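Local coordinates for protein carbohydrate kinase, FGGY (Novosphingobium aromaticivorans, PDB 3H6E) that probably acts as a carbohydrate kinase of the FGGY family, transferring a phosphoryl group to a sugar substrate, at residues I9-G14 with R55-V60; S18-W23 with S62-H67. One frame throughout, in Å; residues are numbered along the deposited sequence.

Interaction 1. Residues I9-G14 with R55-V60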
ATOM      1  N   ILE A   9       6.650  11.963  16.936  1.00 40.45           N
ATOM      2  CA  ILE A   9       7.041  12.361  15.590  1.00 41.55           C
ATOM      3  C   ILE A   9       7.045  11.179  14.624  1.00 41.37           C
ATOM      4  O   ILE A   9       7.662  10.144  14.885  1.00 39.12           O
ATOM      5  CB  ILE A   9       8.435  13.010  15.579  1.00 39.87           C
ATOM      6  CG1 ILE A   9       8.438  14.284  16.430  1.00 43.05           C
ATOM      7  CG2 ILE A   9       8.871  13.305  14.150  1.00 38.95           C
ATOM      8  CD1 ILE A   9       9.827  14.821  16.745  1.00 42.70           C
ATOM      9  N   VAL A  10       6.351  11.341  13.503  1.00 40.39           N
ATOM     10  CA  VAL A  10       6.308  10.305  12.484  1.00 39.94           C
ATOM     11  C   VAL A  10       7.105  10.723  11.254  1.00 40.20           C
ATOM     12  O   VAL A  10       6.896  11.805  10.707  1.00 40.11           O
ATOM     13  CB  VAL A  10       4.863  10.002  12.055  1.00 41.86           C
ATOM     14  CG1 VAL A  10       4.834   8.796  11.132  1.00 39.59           C
ATOM     15  CG2 VAL A  10       3.976   9.775  13.278  1.00 39.45           C
ATOM     16  N   ILE A  11       8.026   9.866  10.827  1.00 39.52           N
ATOM     17  CA  ILE A  11       8.769  10.099   9.594  1.00 39.69           C
ATOM     18  C   ILE A  11       8.264   9.165   8.501  1.00 38.70           C
ATOM     19  O   ILE A  11       8.445   7.951   8.580  1.00 35.75           O
ATOM     20  CB  ILE A  11      10.282   9.915   9.793  1.00 36.89           C
ATOM     21  CG1 ILE A  11      10.549   8.916  10.916  1.00 37.58           C
ATOM     22  CG2 ILE A  11      10.936  11.238  10.133  1.00 40.79           C
ATOM     23  CD1 ILE A  11      11.963   8.974  11.460  1.00 39.96           C
ATOM     24  N   ASP A  12       7.615   9.736   7.491  1.00 38.00           N
ATOM     25  CA  ASP A  12       7.027   8.947   6.417  1.00 38.44           C
ATOM     26  C   ASP A  12       7.769   9.173   5.111  1.00 38.88           C
ATOM     27  O   ASP A  12       7.406  10.040   4.318  1.00 39.95           O
ATOM     28  CB  ASP A  12       5.547   9.284   6.242  1.00 40.53           C
ATOM     29  CG  ASP A  12       4.828   8.292   5.352  1.00 38.75           C
ATOM     30  OD1 ASP A  12       5.502   7.618   4.547  1.00 37.57           O
ATOM     31  OD2 ASP A  12       3.589   8.183   5.459  1.00 41.92           O
ATOM     32  N   LEU A  13       8.804   8.373   4.895  1.00 36.62           N
ATOM     33  CA  LEU A  13       9.639   8.506   3.715  1.00 38.11           C
ATOM     34  C   LEU A  13       9.127   7.618   2.583  1.00 38.56           C
ATOM     35  O   LEU A  13       9.710   6.582   2.262  1.00 33.33           O
ATOM     36  CB  LEU A  13      11.083   8.185   4.091  1.00 39.53           C
ATOM     37  CG  LEU A  13      11.442   9.016   5.330  1.00 39.16           C
ATOM     38  CD1 LEU A  13      12.509   8.363   6.182  1.00 37.58           C
ATOM     39  CD2 LEU A  13      11.837  10.435   4.944  1.00 37.30           C
ATOM     40  N   GLY A  14       8.016   8.042   1.987  1.00 38.06           N
ATOM     41  CA  GLY A  14       7.390   7.299   0.913  1.00 37.54           C
ATOM     42  C   GLY A  14       8.158   7.405  -0.389  1.00 36.91           C
ATOM     43  O   GLY A  14       9.285   7.900  -0.424  1.00 36.64           O
ATOM     44  N   ARG A  55      19.774  14.205   5.833  1.00 47.98           N
ATOM     45  CA  ARG A  55      20.043  15.604   6.145  1.00 48.43           C
ATOM     46  C   ARG A  55      18.750  16.393   6.328  1.00 49.08           C
ATOM     47  O   ARG A  55      18.496  16.924   7.408  1.00 50.93           O
ATOM     48  CB  ARG A  55      20.917  16.246   5.066  1.00 48.90           C
ATOM     49  CG  ARG A  55      22.240  15.531   4.861  1.00 49.39           C
ATOM     50  CD  ARG A  55      23.119  16.241   3.844  1.00 49.45           C
ATOM     51  NE  ARG A  55      24.118  15.341   3.271  1.00 47.41           N
ATOM     52  CZ  ARG A  55      24.073  14.875   2.028  1.00 47.96           C
ATOM     53  NH1 ARG A  55      23.081  15.233   1.223  1.00 47.62           N
ATOM     54  NH2 ARG A  55      25.020  14.058   1.582  1.00 48.17           N
ATOM     55  N   TRP A  56      17.934  16.464   5.280  1.00 48.86           N
ATOM     56  CA  TRP A  56      16.676  17.203   5.353  1.00 49.94           C
ATOM     57  C   TRP A  56      15.933  16.928   6.654  1.00 50.44           C
ATOM     58  O   TRP A  56      15.377  17.841   7.267  1.00 53.22           O
ATOM     59  CB  TRP A  56      15.764  16.865   4.170  1.00 49.50           C
ATOM     60  CG  TRP A  56      14.356  17.382   4.338  1.00 49.58           C
ATOM     61  CD1 TRP A  56      13.944  18.682   4.240  1.00 49.39           C
ATOM     62  CD2 TRP A  56      13.180  16.612   4.635  1.00 49.69           C
ATOM     63  NE1 TRP A  56      12.588  18.769   4.455  1.00 47.47           N
ATOM     64  CE2 TRP A  56      12.096  17.514   4.700  1.00 49.91           C
ATOM     65  CE3 TRP A  56      12.938  15.251   4.851  1.00 48.04           C
ATOM     66  CZ2 TRP A  56      10.791  17.097   4.970  1.00 49.18           C
ATOM     67  CZ3 TRP A  56      11.641  14.840   5.121  1.00 44.95           C
ATOM     68  CH2 TRP A  56      10.586  15.760   5.177  1.00 46.45           C
ATOM     69  N   LEU A  57      15.926  15.669   7.076  1.00 50.21           N
ATOM     70  CA  LEU A  57      15.112  15.269   8.220  1.00 50.02           C
ATOM     71  C   LEU A  57      15.820  15.461   9.563  1.00 51.21           C
ATOM     72  O   LEU A  57      15.204  15.322  10.616  1.00 51.78           O
ATOM     73  CB  LEU A  57      14.582  13.840   8.048  1.00 49.46           C
ATOM     74  CG  LEU A  57      15.256  12.651   8.728  1.00 47.70           C
ATOM     75  CD1 LEU A  57      14.607  12.386  10.074  1.00 45.44           C
ATOM     76  CD2 LEU A  57      15.134  11.423   7.839  1.00 47.63           C
ATOM     77  N   LEU A  58      17.109  15.787   9.527  1.00 51.40           N
ATOM     78  CA  LEU A  58      17.799  16.235  10.733  1.00 50.94           C
ATOM     79  C   LEU A  58      17.569  17.729  10.930  1.00 51.51           C
ATOM     80  O   LEU A  58      17.615  18.230  12.053  1.00 52.70           O
ATOM     81  CB  LEU A  58      19.294  15.913  10.680  1.00 50.73           C
ATOM     82  CG  LEU A  58      19.676  14.528  11.206  1.00 51.90           C
ATOM     83  CD1 LEU A  58      21.184  14.353  11.241  1.00 50.68           C
ATOM     84  CD2 LEU A  58      19.076  14.290  12.586  1.00 49.30           C
ATOM     85  N   ASP A  59      17.316  18.430   9.828  1.00 52.39           N
ATOM     86  CA  ASP A  59      16.920  19.835   9.872  1.00 51.80           C
ATOM     87  C   ASP A  59      15.550  19.962  10.514  1.00 52.06           C
ATOM     88  O   ASP A  59      15.397  20.572  11.570  1.00 53.79           O
ATOM     89  CB  ASP A  59      16.856  20.426   8.463  1.00 51.32           C
ATOM     90  CG  ASP A  59      18.218  20.557   7.819  1.00 53.91           C
ATOM     91  OD1 ASP A  59      19.228  20.526   8.556  1.00 53.62           O
ATOM     92  OD2 ASP A  59      18.279  20.694   6.576  1.00 53.94           O
ATOM     93  N   VAL A  60      14.552  19.379   9.860  1.00 53.06           N
ATOM     94  CA  VAL A  60      13.170  19.480  10.311  1.00 53.59           C
ATOM     95  C   VAL A  60      12.990  18.954  11.733  1.00 53.73           C
ATOM     96  O   VAL A  60      12.170  19.472  12.491  1.00 54.50           O
ATOM     97  CB  VAL A  60      12.207  18.761   9.337  1.00 51.27           C
ATOM     98  CG1 VAL A  60      12.725  17.379   9.007  1.00 52.81           C
ATOM     99  CG2 VAL A  60      10.803  18.693   9.915  1.00 51.90           C
TER
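Ile11 and Leu57 make the closest approach: methyl CG2 of Ile11 meets CD1 of Leu57 at 3.8 Å, with the two side chains crossing at about a right angle. Both residues direct their CB into the contact, and their CA atoms are 8.3 Å apart. Two residues further along the strand, Leu13 spreads its two methyls over two partners. Its CD1 approaches CD2 of Leu57 at 4.4 Å, while its CD2 lies at the edge of the Trp56 indole, close to the ring plane, 4.4 Å from CZ3. With Trp56 CG turned to the far side from its own N (chi1 169°), the indole reaches back to the strand by its six-membered ring. The contact is wholly apolar, and 143 Å² of surface is buried. At the end of the strand the backbone turns sharply: Leu13 is the centre of an inverse gamma turn, closed by a weak bond from Gly14 N to Asp12 O. Strand 9-13 and helical segment 55-60 run nearly antiparallel (157°), their axes approaching to 11.4 Å; helix 50-63 lies on one face of the mixed sheet. Trp156 of helix 152-159 touches both Leu13 and Leu57, Val20 of strand 17-23 touches Ile11 and Trp56, and on its other flank strand 9-13 is hydrogen-bonded to the parallel strand 71-76.

Interaction 2. Residues S18-W23 with S62-H67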
ATOM      1  N   SER A  18       8.133  12.584   0.992  1.00 44.19           N
ATOM      2  CA  SER A  18       8.634  12.345   2.339  1.00 43.59           C
ATOM      3  C   SER A  18       8.055  13.380   3.301  1.00 44.12           C
ATOM      4  O   SER A  18       8.185  14.585   3.087  1.00 44.12           O
ATOM      5  CB  SER A  18      10.165  12.363   2.369  1.00 43.40           C
ATOM      6  OG  SER A  18      10.682  13.513   1.728  1.00 49.15           O
ATOM      7  N   LYS A  19       7.401  12.898   4.352  1.00 42.87           N
ATOM      8  CA  LYS A  19       6.698  13.769   5.282  1.00 42.60           C
ATOM      9  C   LYS A  19       7.157  13.542   6.716  1.00 42.16           C
ATOM     10  O   LYS A  19       7.198  12.410   7.193  1.00 41.25           O
ATOM     11  CB  LYS A  19       5.190  13.520   5.196  1.00 44.05           C
ATOM     12  CG  LYS A  19       4.679  13.244   3.791  1.00 47.04           C
ATOM     13  CD  LYS A  19       3.157  13.188   3.757  1.00 50.19           C
ATOM     14  CE  LYS A  19       2.629  13.216   2.326  1.00 48.61           C
ATOM     15  NZ  LYS A  19       1.146  13.376   2.271  1.00 42.96           N
ATOM     16  N   VAL A  20       7.500  14.626   7.401  1.00 44.02           N
ATOM     17  CA  VAL A  20       7.768  14.568   8.829  1.00 41.86           C
ATOM     18  C   VAL A  20       6.648  15.297   9.560  1.00 44.55           C
ATOM     19  O   VAL A  20       6.255  16.396   9.169  1.00 45.15           O
ATOM     20  CB  VAL A  20       9.126  15.187   9.184  1.00 42.78           C
ATOM     21  CG1 VAL A  20       9.386  15.063  10.678  1.00 41.68           C
ATOM     22  CG2 VAL A  20      10.236  14.516   8.385  1.00 41.41           C
ATOM     23  N   SER A  21       6.133  14.680  10.618  1.00 41.59           N
ATOM     24  CA  SER A  21       4.936  15.190  11.273  1.00 43.57           C
ATOM     25  C   SER A  21       5.015  15.171  12.797  1.00 45.50           C
ATOM     26  O   SER A  21       5.532  14.227  13.394  1.00 43.59           O
ATOM     27  CB  SER A  21       3.713  14.403  10.805  1.00 44.99           C
ATOM     28  OG  SER A  21       3.922  13.006  10.918  1.00 45.55           O
ATOM     29  N   LEU A  22       4.481  16.220  13.417  1.00 48.07           N
ATOM     30  CA  LEU A  22       4.483  16.351  14.870  1.00 46.03           C
ATOM     31  C   LEU A  22       3.065  16.274  15.418  1.00 46.00           C
ATOM     32  O   LEU A  22       2.203  17.060  15.031  1.00 47.71           O
ATOM     33  CB  LEU A  22       5.116  17.680  15.275  1.00 49.68           C
ATOM     34  CG  LEU A  22       5.182  17.976  16.773  1.00 50.43           C
ATOM     35  CD1 LEU A  22       6.291  17.170  17.441  1.00 48.20           C
ATOM     36  CD2 LEU A  22       5.383  19.463  16.999  1.00 51.30           C
ATOM     37  N   TRP A  23       2.830  15.335  16.329  1.00 46.14           N
ATOM     38  CA  TRP A  23       1.490  15.097  16.857  1.00 47.48           C
ATOM     39  C   TRP A  23       1.437  15.236  18.376  1.00 47.53           C
ATOM     40  O   TRP A  23       2.467  15.189  19.051  1.00 47.59           O
ATOM     41  CB  TRP A  23       1.005  13.701  16.457  1.00 45.57           C
ATOM     42  CG  TRP A  23       0.993  13.467  14.977  1.00 45.88           C
ATOM     43  CD1 TRP A  23       2.076  13.389  14.148  1.00 41.91           C
ATOM     44  CD2 TRP A  23      -0.160  13.270  14.149  1.00 45.17           C
ATOM     45  NE1 TRP A  23       1.667  13.166  12.857  1.00 42.55           N
ATOM     46  CE2 TRP A  23       0.300  13.085  12.830  1.00 43.24           C
ATOM     47  CE3 TRP A  23      -1.537  13.233  14.394  1.00 44.14           C
ATOM     48  CZ2 TRP A  23      -0.565  12.866  11.761  1.00 43.16           C
ATOM     49  CZ3 TRP A  23      -2.395  13.017  13.331  1.00 43.54           C
ATOM     50  CH2 TRP A  23      -1.906  12.837  12.030  1.00 42.31           C
ATOM     51  N   SER A  62      15.164  19.265  14.046  1.00 52.61           N
ATOM     52  CA  SER A  62      15.676  20.334  14.894  1.00 53.01           C
ATOM     53  C   SER A  62      14.568  21.316  15.253  1.00 55.35           C
ATOM     54  O   SER A  62      14.564  21.895  16.339  1.00 54.89           O
ATOM     55  CB  SER A  62      16.825  21.071  14.202  1.00 53.61           C
ATOM     56  OG  SER A  62      17.971  20.243  14.076  1.00 53.10           O
ATOM     57  N   ARG A  63      13.623  21.491  14.334  1.00 54.34           N
ATOM     58  CA  ARG A  63      12.540  22.453  14.514  1.00 54.52           C
ATOM     59  C   ARG A  63      11.628  22.125  15.695  1.00 55.93           C
ATOM     60  O   ARG A  63      11.015  23.019  16.278  1.00 57.33           O
ATOM     61  CB  ARG A  63      11.716  22.577  13.230  1.00 55.52           C
ATOM     62  CG  ARG A  63      12.530  23.011  12.020  1.00 57.79           C
ATOM     63  CD  ARG A  63      11.637  23.482  10.880  1.00 57.86           C
ATOM     64  NE  ARG A  63      12.420  23.931   9.732  1.00 60.61           N
ATOM     65  CZ  ARG A  63      12.769  23.152   8.713  1.00 59.33           C
ATOM     66  NH1 ARG A  63      13.485  23.644   7.712  1.00 60.67           N
ATOM     67  NH2 ARG A  63      12.399  21.880   8.691  1.00 57.24           N
ATOM     68  N   TYR A  64      11.538  20.847  16.050  1.00 56.45           N
ATOM     69  CA  TYR A  64      10.640  20.421  17.119  1.00 55.59           C
ATOM     70  C   TYR A  64      11.379  20.155  18.428  1.00 55.26           C
ATOM     71  O   TYR A  64      11.018  19.247  19.174  1.00 57.37           O
ATOM     72  CB  TYR A  64       9.867  19.165  16.703  1.00 55.22           C
ATOM     73  CG  TYR A  64       9.247  19.234  15.324  1.00 54.41           C
ATOM     74  CD1 TYR A  64       8.087  19.961  15.096  1.00 53.78           C
ATOM     75  CD2 TYR A  64       9.817  18.559  14.252  1.00 55.63           C
ATOM     76  CE1 TYR A  64       7.514  20.023  13.837  1.00 55.28           C
ATOM     77  CE2 TYR A  64       9.253  18.613  12.988  1.00 54.87           C
ATOM     78  CZ  TYR A  64       8.103  19.346  12.786  1.00 55.88           C
ATOM     79  OH  TYR A  64       7.541  19.404  11.531  1.00 53.54           O
ATOM     80  N   ALA A  65      12.408  20.949  18.709  1.00 56.67           N
ATOM     81  CA  ALA A  65      13.216  20.748  19.909  1.00 56.21           C
ATOM     82  C   ALA A  65      12.554  21.302  21.171  1.00 56.96           C
ATOM     83  O   ALA A  65      12.891  20.896  22.282  1.00 56.43           O
ATOM     84  CB  ALA A  65      14.603  21.350  19.727  1.00 54.90           C
ATOM     85  N   ASP A  66      11.617  22.228  20.996  1.00 57.14           N
ATOM     86  CA  ASP A  66      10.922  22.832  22.130  1.00 55.99           C
ATOM     87  C   ASP A  66       9.790  21.948  22.637  1.00 56.43           C
ATOM     88  O   ASP A  66       9.180  22.237  23.666  1.00 59.55           O
ATOM     89  CB  ASP A  66      10.363  24.207  21.751  1.00 58.99           C
ATOM     90  CG  ASP A  66      11.399  25.309  21.849  1.00 61.49           C
ATOM     91  OD1 ASP A  66      12.609  25.012  21.727  1.00 60.04           O
ATOM     92  OD2 ASP A  66      10.999  26.477  22.048  1.00 62.78           O
ATOM     93  N   HIS A  67       9.514  20.869  21.913  1.00 55.10           N
ATOM     94  CA  HIS A  67       8.371  20.019  22.226  1.00 52.50           C
ATOM     95  C   HIS A  67       8.734  18.803  23.079  1.00 51.54           C
ATOM     96  O   HIS A  67       9.850  18.290  22.997  1.00 49.91           O
ATOM     97  CB  HIS A  67       7.684  19.576  20.936  1.00 54.77           C
ATOM     98  CG  HIS A  67       7.218  20.713  20.082  1.00 52.88           C
ATOM     99  ND1 HIS A  67       8.069  21.431  19.269  1.00 53.00           N
ATOM    100  CD2 HIS A  67       5.989  21.255  19.913  1.00 51.13           C
ATOM    101  CE1 HIS A  67       7.384  22.366  18.636  1.00 52.66           C
ATOM    102  NE2 HIS A  67       6.120  22.281  19.008  1.00 52.20           N
TER
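The CG of Leu22 lies across from the main-chain nitrogen (chi1 179°), while Tyr64 and His67 each set CG anti to the carbonyl carbon, and these torsions bring the leucine's isobutyl group against both rings. The contact belongs to the actin-like ATPase fold of FGGY kinases: strand 17-23, second arm of the N-terminal beta hairpin, packs against the chain leaving helix 50-63. The side chains of Leu22 and Tyr64 run alongside one another, pointing opposite ways, with Leu22 CB 3.6 Å from Tyr64 CE1 and Leu22 CD2 only 3.3 Å from Tyr64 CD1, a tight fit. The same CD2 methyl makes a CH-pi contact over one face of the His67 imidazole, 3.6 Å from the ring centroid and 16° off the normal. Val20 adds a looser touch, CG1 to Tyr64 CE2 at 4.2 Å. At the phenol end, Tyr64 OH is hydrogen-bonded to Asp31 OD2, which ties the ring to strand 29-36. Without the ring, as with an alanine here, a gap is likely to open beside Leu22 and Val20, and Asp31 would lose its phenol partner. Ser21 points the opposite way from Leu22, and its OG, also bonded to Val10 O, takes the indole N-H of Trp23: NE1 to OG is 3.0 Å, and the oxygen lies in the ring plane.

Interactions 1 and 2, their centres about 8 Å apart, are successive places where helix 50-63 and the chain leaving it meet the hairpin of strands 9-13 and 17-23. The two strands are joined by backbone pairs, Asp12 N to Lys19 O at 2.7 Å and Val10 O to Ser21 N at 3.0 Å, both probable hydrogen bonds. Trp56 bridges the contacts: its CH2 packs 3.5 Å from Val20 CG2 and 3.4 Å from Ser18 O. In this superfamily the turn between the first two strands commonly faces ATP phosphates, probably also here. Asp12, beside this turn, lies close to Asp233, on the sheet face turned away from the helix.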